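Long-range contact in tRNA (guanine(26)-N(2))-dimethyltransferase (PDB 2EJU), which probably dimethylates a single guanine at position 26 of a number of tRNAs, with S-adenosyl-L-methionine as methyl donor: residues 140-145 against 179-184. Residues are numbered along the deposited sequence; the frame is centred on the assembly and turned at random.
Sequences FGSPME and LRKYLA. With SAH (S-adenosyl-L-homocysteine), chain B.
Beside the cofactor pocket of this class I (Rossmann-like) methyltransferase, the turn after strand 132-137 that leads into helix 144-153 meets the end of helix 175-182 where Ser142, Pro143 and Met144 gather round Tyr182. Met144 makes a Met-aromatic contact, its SD lying 4.8 Å from the Tyr182 ring centroid and approaching obliquely. Its CG touches the ring at Tyr182 CE1, 3.6 Å away, and also rests 3.3 Å from the carbonyl O of Lys181. The Met144 chain, bent at chi2 and chi3, brings CE back to that same oxygen. Ser142, just before the turn into helix 144-153, makes a capping bond: with OG anti to the backbone N (chi1 174°), it accepts the Met144 N-H over 3.1 Å in a nearly straight bond (165°). This OG also lies 3.5 Å from Tyr182 OH, at best a weak hydrogen bond. With Tyr182 replaced by an alanine, Met144 CG and SD would probably face a gap and Ser142 OG would lose its phenol neighbour. Val203 and Tyr207 of helix 192-209 pack on Met144, while Ile199 of that helix touches Tyr182. At the cofactor end of the loop, one face of the Phe140 ring lies against S-adenosyl-L-homocysteine, with C5' over the centre, 3.6 Å above the ring plane, and SD 3.4 Å from Phe140 CE1.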
loop_
_atom_site.group_PDB
_atom_site.type_symbol
_atom_site.label_atom_id
_atom_site.label_comp_id
_atom_site.label_asym_id
_atom_site.label_seq_id
_atom_site.Cartn_x
_atom_site.Cartn_y
_atom_site.Cartn_z
ATOM N N PHE A 140 -5.323 -1.862 -12.332
ATOM C CA PHE A 140 -4.488 -1.208 -13.331
ATOM C C PHE A 140 -4.648 0.279 -13.039
ATOM O O PHE A 140 -5.562 0.913 -13.564
ATOM C CB PHE A 140 -5.018 -1.431 -14.749
ATOM C CG PHE A 140 -4.627 -2.738 -15.370
ATOM C CD1 PHE A 140 -3.334 -3.226 -15.251
ATOM C CD2 PHE A 140 -5.540 -3.440 -16.154
ATOM C CE1 PHE A 140 -2.952 -4.390 -15.908
ATOM C CE2 PHE A 140 -5.169 -4.608 -16.819
ATOM C CZ PHE A 140 -3.876 -5.084 -16.696
ATOM N N GLY A 141 -3.792 0.839 -12.201
ATOM C CA GLY A 141 -3.916 2.254 -11.914
ATOM C C GLY A 141 -4.583 2.573 -10.592
ATOM O O GLY A 141 -4.068 2.229 -9.529
ATOM N N SER A 142 -5.738 3.225 -10.664
ATOM C CA SER A 142 -6.476 3.624 -9.469
ATOM C C SER A 142 -7.434 2.567 -8.929
ATOM O O SER A 142 -8.075 1.849 -9.694
ATOM C CB SER A 142 -7.256 4.903 -9.751
ATOM O OG SER A 142 -8.080 5.243 -8.653
ATOM N N PRO A 143 -7.547 2.467 -7.594
ATOM C CA PRO A 143 -8.432 1.499 -6.940
ATOM C C PRO A 143 -9.745 2.157 -6.507
ATOM O O PRO A 143 -10.610 1.508 -5.918
ATOM C CB PRO A 143 -7.613 1.072 -5.732
ATOM C CG PRO A 143 -7.050 2.398 -5.283
ATOM C CD PRO A 143 -6.643 3.087 -6.604
ATOM N N MET A 144 -9.893 3.440 -6.814
ATOM C CA MET A 144 -11.073 4.182 -6.392
ATOM C C MET A 144 -12.431 3.671 -6.859
ATOM O O MET A 144 -13.435 3.872 -6.173
ATOM C CB MET A 144 -10.902 5.664 -6.733
ATOM C CG MET A 144 -9.740 6.304 -5.985
ATOM S SD MET A 144 -9.771 5.975 -4.185
ATOM C CE MET A 144 -11.370 6.758 -3.728
ATOM N N GLU A 145 -12.474 3.002 -8.006
ATOM C CA GLU A 145 -13.740 2.467 -8.507
ATOM C C GLU A 145 -14.230 1.304 -7.639
ATOM O O GLU A 145 -15.411 0.968 -7.650
ATOM C CB GLU A 145 -13.575 1.962 -9.948
ATOM C CG GLU A 145 -14.864 1.416 -10.565
ATOM C CD GLU A 145 -14.667 0.820 -11.950
ATOM O OE1 GLU A 145 -13.608 1.062 -12.558
ATOM O OE2 GLU A 145 -15.576 0.111 -12.435
ATOM N N LEU A 179 -7.763 15.439 -7.847
ATOM C CA LEU A 179 -8.954 15.988 -7.219
ATOM C C LEU A 179 -10.157 15.094 -7.511
ATOM O O LEU A 179 -10.926 14.761 -6.608
ATOM C CB LEU A 179 -9.233 17.404 -7.729
ATOM C CG LEU A 179 -8.642 18.572 -6.925
ATOM C CD1 LEU A 179 -7.133 18.454 -6.864
ATOM C CD2 LEU A 179 -9.058 19.887 -7.572
ATOM N N ARG A 180 -10.319 14.704 -8.772
ATOM C CA ARG A 180 -11.439 13.851 -9.163
ATOM C C ARG A 180 -11.426 12.463 -8.520
ATOM O O ARG A 180 -12.445 11.992 -8.020
ATOM C CB ARG A 180 -11.487 13.676 -10.690
ATOM C CG ARG A 180 -11.767 14.952 -11.485
ATOM C CD ARG A 180 -12.403 14.627 -12.841
ATOM N NE ARG A 180 -11.611 13.666 -13.601
ATOM C CZ ARG A 180 -10.429 13.929 -14.155
ATOM N NH1 ARG A 180 -9.890 15.134 -14.047
ATOM N NH2 ARG A 180 -9.775 12.973 -14.806
ATOM N N LYS A 181 -10.269 11.813 -8.522
ATOM C CA LYS A 181 -10.160 10.465 -7.987
ATOM C C LYS A 181 -9.989 10.342 -6.481
ATOM O O LYS A 181 -10.628 9.501 -5.851
ATOM C CB LYS A 181 -8.999 9.728 -8.667
ATOM C CG LYS A 181 -9.107 9.650 -10.187
ATOM C CD LYS A 181 -7.825 9.099 -10.802
ATOM C CE LYS A 181 -7.871 9.128 -12.333
ATOM N NZ LYS A 181 -8.907 8.202 -12.877
ATOM N N TYR A 182 -9.135 11.179 -5.908
ATOM C CA TYR A 182 -8.837 11.112 -4.485
ATOM C C TYR A 182 -9.389 12.246 -3.648
ATOM O O TYR A 182 -9.220 12.254 -2.427
ATOM C CB TYR A 182 -7.321 11.026 -4.304
ATOM C CG TYR A 182 -6.728 9.845 -5.035
ATOM C CD1 TYR A 182 -6.869 8.556 -4.529
ATOM C CD2 TYR A 182 -6.065 10.006 -6.258
ATOM C CE1 TYR A 182 -6.376 7.454 -5.208
ATOM C CE2 TYR A 182 -5.564 8.900 -6.952
ATOM C CZ TYR A 182 -5.728 7.629 -6.416
ATOM O OH TYR A 182 -5.264 6.516 -7.075
ATOM N N LEU A 183 -10.047 13.196 -4.298
ATOM C CA LEU A 183 -10.618 14.335 -3.597
ATOM C C LEU A 183 -9.596 14.973 -2.655
ATOM O O LEU A 183 -9.860 15.200 -1.471
ATOM C CB LEU A 183 -11.868 13.897 -2.827
ATOM C CG LEU A 183 -13.025 13.422 -3.717
ATOM C CD1 LEU A 183 -14.140 12.832 -2.859
ATOM C CD2 LEU A 183 -13.556 14.594 -4.545
ATOM N N ALA A 184 -8.416 15.254 -3.195
ATOM C CA ALA A 184 -7.359 15.872 -2.417
ATOM C C ALA A 184 -6.422 16.653 -3.339
ATOM O O ALA A 184 -6.280 16.323 -4.522
ATOM C CB ALA A 184 -6.587 14.801 -1.653
HETATM N N SAH B . -3.524 -8.427 -9.075
HETATM C CA SAH B . -2.453 -8.743 -9.831
HETATM C CB SAH B . -2.895 -8.007 -11.115
HETATM C CG SAH B . -3.842 -7.183 -11.908
HETATM S SD SAH B . -4.004 -6.478 -13.449
HETATM C C SAH B . -1.249 -9.475 -9.652
HETATM O O SAH B . -0.910 -10.058 -10.779
HETATM O OXT SAH B . -0.676 -9.498 -8.538
HETATM C "C5'" SAH B . -5.538 -5.761 -13.252
HETATM C "C4'" SAH B . -6.567 -6.480 -14.184
HETATM O "O4'" SAH B . -7.801 -6.046 -13.597
HETATM C "C3'" SAH B . -6.899 -7.537 -15.210
HETATM O "O3'" SAH B . -6.632 -8.968 -15.121
HETATM C "C2'" SAH B . -8.378 -7.303 -15.514
HETATM O "O2'" SAH B . -9.110 -7.796 -16.489
HETATM C "C1'" SAH B . -8.878 -6.352 -14.465
HETATM N N9 SAH B . -10.257 -5.658 -14.163
HETATM C C8 SAH B . -10.588 -4.505 -14.719
HETATM N N7 SAH B . -11.764 -4.136 -14.315
HETATM C C5 SAH B . -12.225 -5.034 -13.482
HETATM C C6 SAH B . -13.420 -5.159 -12.749
HETATM N N6 SAH B . -14.341 -4.214 -12.842
HETATM N N1 SAH B . -13.620 -6.275 -11.921
HETATM C C2 SAH B . -12.672 -7.273 -11.810
HETATM N N3 SAH B . -11.498 -7.167 -12.521
HETATM C C4 SAH B . -11.249 -6.061 -13.367
#